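Local coordinates for glycosyl hydrolases family 31 family protein (Aspergillus niger, PDB 6DRU), which catalyses the hydrolytic release of alpha-xylose from the non-reducing terminal glucose of xyloglucan oligosaccharides, at residues E459-S471 with Q477-T489. Sequence-based numbering, arbitrary orientation.
Sequences EGSACDHVSLSRS and QRFCSMIWSGDTT. With XYS (alpha-D-xylopyranose), chain N.
Leu-468 lays CD1 against Met-482 CG, 3.6 Å away, and turns CG to Trp-484 CE3, while the methionine, bent at its last torsion, brings CE to Val-466 CG2. Arg-470 covers the face of the indole opposite Leu-468: its CG stands 3.6 Å from the centroid of the six-membered ring in a CH-pi contact, the guanidinium tilted 61° from the ring. At the other end of the contact the disulfide Cys-463–Cys-480 ties the two loops together. Between the disulfide and the indole, strands 467-469 and 481-484 pair in parallel through four backbone hydrogen bonds, among them Ser-469 N to Met-482 O (2.9 Å). On the sheet face that carries Ser-467, Ser-469 and Ile-483, Ser-481 OG donates to Ser-467 OG and is hydrogen-bonded to Gln-444 NE2. The polar edge is the xylose subsite: Arg-470 NH1 reaches xylose O2 (3.2 Å) at the edge of the guanidinium, and Asp-487, probably the proton donor, accepts from O1 through OD2 (3.0 Å). A salt bridge from Arg-470 NH2 to Asp-398 further fixes the arginine. The pair thus forms adjoining strands of the family 31 TIM barrel, with strand 391-394 beside 467-469, strand 513-514 beside 481-484, and helix 439-455, which supplies Gln-444, touching Ser-471, Arg-478 and Cys-480.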
ATOM      1  N   GLU A 459     -14.744   7.326 -38.783  1.00 72.46           N
ATOM      2  CA  GLU A 459     -14.035   8.358 -38.042  1.00 76.78           C
ATOM      3  C   GLU A 459     -12.906   8.919 -38.898  1.00 78.94           C
ATOM      4  O   GLU A 459     -12.236   8.184 -39.630  1.00 79.87           O
ATOM      5  CB  GLU A 459     -13.497   7.790 -36.726  1.00 79.78           C
ATOM      6  CG  GLU A 459     -12.703   8.780 -35.889  1.00 87.17           C
ATOM      7  CD  GLU A 459     -12.143   8.159 -34.622  1.00 91.28           C
ATOM      8  OE1 GLU A 459     -11.099   7.477 -34.702  1.00 96.64           O
ATOM      9  OE2 GLU A 459     -12.753   8.348 -33.548  1.00 92.66           O
ATOM     10  N   GLY A 460     -12.700  10.230 -38.810  1.00 68.90           N
ATOM     11  CA  GLY A 460     -11.732  10.921 -39.626  1.00 64.03           C
ATOM     12  C   GLY A 460     -12.307  11.576 -40.865  1.00 74.03           C
ATOM     13  O   GLY A 460     -11.687  12.501 -41.404  1.00 73.40           O
ATOM     14  N   SER A 461     -13.469  11.122 -41.332  1.00 71.48           N
ATOM     15  CA  SER A 461     -14.129  11.744 -42.469  1.00 68.59           C
ATOM     16  C   SER A 461     -14.836  13.022 -42.023  1.00 71.29           C
ATOM     17  O   SER A 461     -14.765  13.430 -40.861  1.00 73.52           O
ATOM     18  CB  SER A 461     -15.106  10.766 -43.120  1.00 61.61           C
ATOM     19  OG  SER A 461     -16.204  10.493 -42.268  1.00 85.41           O
ATOM     20  N   ALA A 462     -15.528  13.665 -42.960  1.00 75.33           N
ATOM     21  CA  ALA A 462     -16.177  14.938 -42.671  1.00 77.76           C
ATOM     22  C   ALA A 462     -17.224  14.778 -41.574  1.00 75.95           C
ATOM     23  O   ALA A 462     -18.000  13.818 -41.566  1.00 80.02           O
ATOM     24  CB  ALA A 462     -16.821  15.503 -43.936  1.00 80.16           C
ATOM     25  N   CYS A 463     -17.236  15.727 -40.640  1.00 74.22           N
ATOM     26  CA  CYS A 463     -18.199  15.712 -39.549  1.00 67.63           C
ATOM     27  C   CYS A 463     -19.505  16.361 -39.979  1.00 64.40           C
ATOM     28  O   CYS A 463     -19.513  17.342 -40.729  1.00 80.77           O
ATOM     29  CB  CYS A 463     -17.649  16.454 -38.327  1.00 70.40           C
ATOM     30  SG  CYS A 463     -16.115  15.812 -37.628  1.00101.08           S
ATOM     31  N   ASP A 464     -20.616  15.802 -39.506  1.00 70.74           N
ATOM     32  CA  ASP A 464     -21.908  16.464 -39.621  1.00 73.28           C
ATOM     33  C   ASP A 464     -22.248  17.267 -38.378  1.00 67.59           C
ATOM     34  O   ASP A 464     -22.974  18.263 -38.466  1.00 75.25           O
ATOM     35  CB  ASP A 464     -23.015  15.437 -39.877  1.00 84.13           C
ATOM     36  CG  ASP A 464     -23.071  14.983 -41.321  1.00105.23           C
ATOM     37  OD1 ASP A 464     -22.222  15.429 -42.122  1.00113.38           O
ATOM     38  OD2 ASP A 464     -23.963  14.174 -41.652  1.00108.91           O
ATOM     39  N   HIS A 465     -21.735  16.853 -37.222  1.00 70.20           N
ATOM     40  CA  HIS A 465     -22.014  17.505 -35.954  1.00 65.99           C
ATOM     41  C   HIS A 465     -20.739  17.524 -35.123  1.00 66.82           C
ATOM     42  O   HIS A 465     -19.770  16.818 -35.416  1.00 73.75           O
ATOM     43  CB  HIS A 465     -23.151  16.796 -35.213  1.00 60.91           C
ATOM     44  CG  HIS A 465     -24.315  16.454 -36.090  1.00 70.12           C
ATOM     45  ND1 HIS A 465     -25.279  17.376 -36.441  1.00 71.69           N
ATOM     46  CD2 HIS A 465     -24.657  15.298 -36.705  1.00 69.30           C
ATOM     47  CE1 HIS A 465     -26.171  16.798 -37.226  1.00 72.17           C
ATOM     48  NE2 HIS A 465     -25.818  15.538 -37.401  1.00 82.46           N
ATOM     49  N   VAL A 466     -20.742  18.344 -34.073  1.00 61.07           N
ATOM     50  CA  VAL A 466     -19.585  18.513 -33.204  1.00 66.09           C
ATOM     51  C   VAL A 466     -20.006  18.310 -31.755  1.00 61.83           C
ATOM     52  O   VAL A 466     -21.190  18.267 -31.421  1.00 62.74           O
ATOM     53  CB  VAL A 466     -18.916  19.893 -33.370  1.00 64.68           C
ATOM     54  CG1 VAL A 466     -18.591  20.163 -34.824  1.00 59.18           C
ATOM     55  CG2 VAL A 466     -19.818  20.981 -32.810  1.00 54.86           C
ATOM     56  N   SER A 467     -19.000  18.181 -30.893  1.00 61.06           N
ATOM     57  CA  SER A 467     -19.191  18.155 -29.453  1.00 54.25           C
ATOM     58  C   SER A 467     -18.263  19.180 -28.818  1.00 69.12           C
ATOM     59  O   SER A 467     -17.186  19.476 -29.344  1.00 68.35           O
ATOM     60  CB  SER A 467     -18.923  16.764 -28.861  1.00 56.49           C
ATOM     61  OG  SER A 467     -17.539  16.461 -28.867  1.00 56.56           O
ATOM     62  N   LEU A 468     -18.694  19.732 -27.688  1.00 62.29           N
ATOM     63  CA  LEU A 468     -17.934  20.744 -26.963  1.00 58.94           C
ATOM     64  C   LEU A 468     -17.442  20.119 -25.664  1.00 58.00           C
ATOM     65  O   LEU A 468     -18.240  19.821 -24.770  1.00 63.27           O
ATOM     66  CB  LEU A 468     -18.789  21.983 -26.703  1.00 58.82           C
ATOM     67  CG  LEU A 468     -18.157  23.154 -25.948  1.00 53.53           C
ATOM     68  CD1 LEU A 468     -16.923  23.670 -26.669  1.00 45.73           C
ATOM     69  CD2 LEU A 468     -19.172  24.268 -25.772  1.00 52.39           C
ATOM     70  N   SER A 469     -16.130  19.920 -25.565  1.00 53.83           N
ATOM     71  CA  SER A 469     -15.514  19.263 -24.422  1.00 52.14           C
ATOM     72  C   SER A 469     -14.564  20.219 -23.713  1.00 56.48           C
ATOM     73  O   SER A 469     -13.969  21.106 -24.334  1.00 60.93           O
ATOM     74  CB  SER A 469     -14.756  18.001 -24.857  1.00 53.00           C
ATOM     75  OG  SER A 469     -13.912  17.526 -23.823  1.00 54.92           O
ATOM     76  N   ARG A 470     -14.421  20.023 -22.403  1.00 54.51           N
ATOM     77  CA  ARG A 470     -13.531  20.831 -21.579  1.00 51.25           C
ATOM     78  C   ARG A 470     -12.234  20.114 -21.232  1.00 54.11           C
ATOM     79  O   ARG A 470     -11.397  20.681 -20.524  1.00 54.89           O
ATOM     80  CB  ARG A 470     -14.243  21.249 -20.290  1.00 51.57           C
ATOM     81  CG  ARG A 470     -13.798  22.590 -19.732  1.00 55.80           C
ATOM     82  CD  ARG A 470     -14.573  22.934 -18.474  1.00 59.07           C
ATOM     83  NE  ARG A 470     -14.313  21.988 -17.396  1.00 58.73           N
ATOM     84  CZ  ARG A 470     -15.012  21.936 -16.268  1.00 64.67           C
ATOM     85  NH1 ARG A 470     -16.021  22.776 -16.074  1.00 57.23           N
ATOM     86  NH2 ARG A 470     -14.707  21.043 -15.337  1.00 60.14           N
ATOM     87  N   SER A 471     -12.051  18.884 -21.705  1.00 53.59           N
ATOM     88  CA  SER A 471     -10.862  18.110 -21.383  1.00 48.63           C
ATOM     89  C   SER A 471     -10.605  17.112 -22.505  1.00 56.82           C
ATOM     90  O   SER A 471     -11.396  16.977 -23.441  1.00 53.18           O
ATOM     91  CB  SER A 471     -11.012  17.403 -20.032  1.00 53.32           C
ATOM     92  OG  SER A 471      -9.776  16.873 -19.588  1.00 54.86           O
ATOM     93  N   GLN A 477      -7.605  15.214 -30.992  1.00 58.68           N
ATOM     94  CA  GLN A 477      -7.979  15.897 -32.223  1.00 62.12           C
ATOM     95  C   GLN A 477      -8.645  14.968 -33.229  1.00 61.73           C
ATOM     96  O   GLN A 477      -9.187  15.454 -34.227  1.00 67.22           O
ATOM     97  CB  GLN A 477      -6.755  16.556 -32.862  1.00 55.26           C
ATOM     98  CG  GLN A 477      -5.729  15.588 -33.427  1.00 56.07           C
ATOM     99  CD  GLN A 477      -4.727  15.124 -32.390  1.00 63.80           C
ATOM    100  OE1 GLN A 477      -4.826  15.469 -31.213  1.00 60.02           O
ATOM    101  NE2 GLN A 477      -3.745  14.344 -32.828  1.00 60.45           N
ATOM    102  N   ARG A 478      -8.628  13.656 -32.992  1.00 62.51           N
ATOM    103  CA  ARG A 478      -9.241  12.713 -33.917  1.00 57.57           C
ATOM    104  C   ARG A 478     -10.763  12.753 -33.881  1.00 63.58           C
ATOM    105  O   ARG A 478     -11.398  12.134 -34.742  1.00 66.80           O
ATOM    106  CB  ARG A 478      -8.764  11.295 -33.606  1.00 56.12           C
ATOM    107  CG  ARG A 478      -9.397  10.702 -32.358  1.00 63.58           C
ATOM    108  CD  ARG A 478      -8.837   9.327 -32.043  1.00 59.66           C
ATOM    109  NE  ARG A 478      -7.440   9.392 -31.626  1.00 61.55           N
ATOM    110  CZ  ARG A 478      -6.716   8.336 -31.271  1.00 62.20           C
ATOM    111  NH1 ARG A 478      -7.256   7.124 -31.282  1.00 67.58           N
ATOM    112  NH2 ARG A 478      -5.452   8.492 -30.904  1.00 63.15           N
ATOM    113  N   PHE A 479     -11.359  13.456 -32.924  1.00 58.67           N
ATOM    114  CA  PHE A 479     -12.802  13.464 -32.739  1.00 64.47           C
ATOM    115  C   PHE A 479     -13.423  14.726 -33.330  1.00 62.55           C
ATOM    116  O   PHE A 479     -12.775  15.769 -33.440  1.00 60.34           O
ATOM    117  CB  PHE A 479     -13.164  13.377 -31.254  1.00 65.16           C
ATOM    118  CG  PHE A 479     -12.571  12.193 -30.547  1.00 62.65           C
ATOM    119  CD1 PHE A 479     -12.941  10.904 -30.892  1.00 62.19           C
ATOM    120  CD2 PHE A 479     -11.657  12.370 -29.521  1.00 66.84           C
ATOM    121  CE1 PHE A 479     -12.401   9.814 -30.235  1.00 58.23           C
ATOM    122  CE2 PHE A 479     -11.115  11.284 -28.860  1.00 62.25           C
ATOM    123  CZ  PHE A 479     -11.488  10.003 -29.218  1.00 52.74           C
ATOM    124  N   CYS A 480     -14.699  14.616 -33.706  1.00 62.04           N
ATOM    125  CA  CYS A 480     -15.506  15.789 -34.023  1.00 60.57           C
ATOM    126  C   CYS A 480     -15.774  16.568 -32.742  1.00 58.76           C
ATOM    127  O   CYS A 480     -16.927  16.691 -32.316  1.00 60.65           O
ATOM    128  CB  CYS A 480     -16.829  15.387 -34.685  1.00 62.25           C
ATOM    129  SG  CYS A 480     -16.695  14.450 -36.232  1.00 98.47           S
ATOM    130  N   SER A 481     -14.722  17.095 -32.120  1.00 58.64           N
ATOM    131  CA  SER A 481     -14.824  17.659 -30.783  1.00 58.89           C
ATOM    132  C   SER A 481     -13.881  18.845 -30.663  1.00 58.38           C
ATOM    133  O   SER A 481     -12.734  18.781 -31.111  1.00 59.99           O
ATOM    134  CB  SER A 481     -14.491  16.607 -29.718  1.00 55.97           C
ATOM    135  OG  SER A 481     -14.672  17.125 -28.412  1.00 68.40           O
ATOM    136  N   MET A 482     -14.371  19.922 -30.054  1.00 56.06           N
ATOM    137  CA  MET A 482     -13.589  21.129 -29.831  1.00 63.12           C
ATOM    138  C   MET A 482     -13.384  21.345 -28.337  1.00 63.59           C
ATOM    139  O   MET A 482     -14.281  21.079 -27.531  1.00 66.85           O
ATOM    140  CB  MET A 482     -14.267  22.353 -30.457  1.00 57.13           C
ATOM    141  CG  MET A 482     -15.620  22.698 -29.860  1.00 67.10           C
ATOM    142  SD  MET A 482     -16.376  24.150 -30.614  1.00 66.95           S
ATOM    143  CE  MET A 482     -17.173  23.415 -32.039  1.00 59.21           C
ATOM    144  N   ILE A 483     -12.197  21.818 -27.975  1.00 64.41           N
ATOM    145  CA  ILE A 483     -11.829  22.056 -26.584  1.00 61.38           C
ATOM    146  C   ILE A 483     -11.976  23.543 -26.298  1.00 73.17           C
ATOM    147  O   ILE A 483     -11.654  24.383 -27.148  1.00 72.70           O
ATOM    148  CB  ILE A 483     -10.384  21.587 -26.314  1.00 59.02           C
ATOM    149  CG1 ILE A 483     -10.207  20.117 -26.704  1.00 51.04           C
ATOM    150  CG2 ILE A 483     -10.016  21.783 -24.853  1.00 61.36           C
ATOM    151  CD1 ILE A 483     -11.027  19.160 -25.885  1.00 64.49           C
ATOM    152  N   TRP A 484     -12.463  23.878 -25.104  1.00 63.90           N
ATOM    153  CA  TRP A 484     -12.525  25.266 -24.674  1.00 64.58           C
ATOM    154  C   TRP A 484     -11.863  25.394 -23.309  1.00 63.00           C
ATOM    155  O   TRP A 484     -11.797  24.432 -22.539  1.00 65.19           O
ATOM    156  CB  TRP A 484     -13.974  25.804 -24.663  1.00 61.93           C
ATOM    157  CG  TRP A 484     -14.687  25.799 -23.344  1.00 64.76           C
ATOM    158  CD1 TRP A 484     -14.778  26.839 -22.464  1.00 63.54           C
ATOM    159  CD2 TRP A 484     -15.455  24.730 -22.780  1.00 61.82           C
ATOM    160  NE1 TRP A 484     -15.533  26.477 -21.376  1.00 56.34           N
ATOM    161  CE2 TRP A 484     -15.961  25.186 -21.544  1.00 68.22           C
ATOM    162  CE3 TRP A 484     -15.754  23.428 -23.190  1.00 60.43           C
ATOM    163  CZ2 TRP A 484     -16.749  24.389 -20.719  1.00 66.39           C
ATOM    164  CZ3 TRP A 484     -16.537  22.637 -22.368  1.00 63.03           C
ATOM    165  CH2 TRP A 484     -17.021  23.118 -21.144  1.00 58.38           C
ATOM    166  N   SER A 485     -11.360  26.595 -23.023  1.00 60.92           N
ATOM    167  CA  SER A 485     -10.423  26.808 -21.926  1.00 57.39           C
ATOM    168  C   SER A 485     -11.058  26.746 -20.542  1.00 62.21           C
ATOM    169  O   SER A 485     -10.346  26.968 -19.557  1.00 72.82           O
ATOM    170  CB  SER A 485      -9.722  28.154 -22.108  1.00 64.26           C
ATOM    171  OG  SER A 485     -10.659  29.215 -22.146  1.00 66.35           O
ATOM    172  N   GLY A 486     -12.350  26.463 -20.426  1.00 59.96           N
ATOM    173  CA  GLY A 486     -12.948  26.276 -19.117  1.00 61.90           C
ATOM    174  C   GLY A 486     -13.349  27.576 -18.438  1.00 72.11           C
ATOM    175  O   GLY A 486     -13.482  28.636 -19.060  1.00 77.45           O
ATOM    176  N   ASP A 487     -13.537  27.479 -17.123  1.00 66.42           N
ATOM    177  CA  ASP A 487     -14.065  28.584 -16.329  1.00 61.25           C
ATOM    178  C   ASP A 487     -12.979  29.623 -16.072  1.00 63.25           C
ATOM    179  O   ASP A 487     -11.986  29.340 -15.391  1.00 59.56           O
ATOM    180  CB  ASP A 487     -14.630  28.064 -15.012  1.00 63.68           C
ATOM    181  CG  ASP A 487     -15.867  27.216 -15.207  1.00 67.26           C
ATOM    182  OD1 ASP A 487     -16.348  27.127 -16.357  1.00 57.93           O
ATOM    183  OD2 ASP A 487     -16.357  26.638 -14.215  1.00 76.62           O
ATOM    184  N   THR A 488     -13.174  30.824 -16.607  1.00 73.06           N
ATOM    185  CA  THR A 488     -12.237  31.924 -16.455  1.00 75.58           C
ATOM    186  C   THR A 488     -12.950  33.124 -15.844  1.00 68.82           C
ATOM    187  O   THR A 488     -14.173  33.255 -15.931  1.00 70.36           O
ATOM    188  CB  THR A 488     -11.617  32.313 -17.803  1.00 62.00           C
ATOM    189  OG1 THR A 488     -12.629  32.321 -18.816  1.00 63.45           O
ATOM    190  CG2 THR A 488     -10.536  31.319 -18.191  1.00 61.73           C
ATOM    191  N   THR A 489     -12.172  34.004 -15.221  1.00 60.36           N
ATOM    192  CA  THR A 489     -12.714  35.223 -14.640  1.00 65.63           C
ATOM    193  C   THR A 489     -12.800  36.322 -15.693  1.00 70.32           C
ATOM    194  O   THR A 489     -11.959  36.418 -16.590  1.00 62.14           O
ATOM    195  CB  THR A 489     -11.862  35.697 -13.461  1.00 62.78           C
ATOM    196  OG1 THR A 489     -10.474  35.626 -13.810  1.00 69.30           O
ATOM    197  CG2 THR A 489     -12.119  34.832 -12.236  1.00 67.99           C
TER
HETATM  198  C1  XYS N 834     -19.265  24.614 -15.969  1.00 74.91           C
HETATM  199  C2  XYS N 834     -18.870  25.014 -17.372  1.00 72.98           C
HETATM  200  C3  XYS N 834     -19.669  26.232 -17.781  1.00 72.64           C
HETATM  201  C4  XYS N 834     -21.145  25.961 -17.587  1.00 71.74           C
HETATM  202  C5  XYS N 834     -21.383  25.460 -16.179  1.00 73.07           C
HETATM  203  O1  XYS N 834     -19.014  25.685 -15.090  1.00 64.79           O
HETATM  204  O2  XYS N 834     -17.494  25.306 -17.412  1.00 73.96           O
HETATM  205  O3  XYS N 834     -19.417  26.532 -19.134  1.00 76.70           O
HETATM  206  O4  XYS N 834     -21.868  27.152 -17.788  1.00 63.86           O
HETATM  207  O5  XYS N 834     -20.635  24.286 -15.949  1.00 71.89           O
HETATM  208  O   HOH W   1     -13.755  11.871 -36.433  1.00 59.53           O
HETATM  209  O   HOH W   2     -10.396  23.512 -20.370  1.00 57.84           O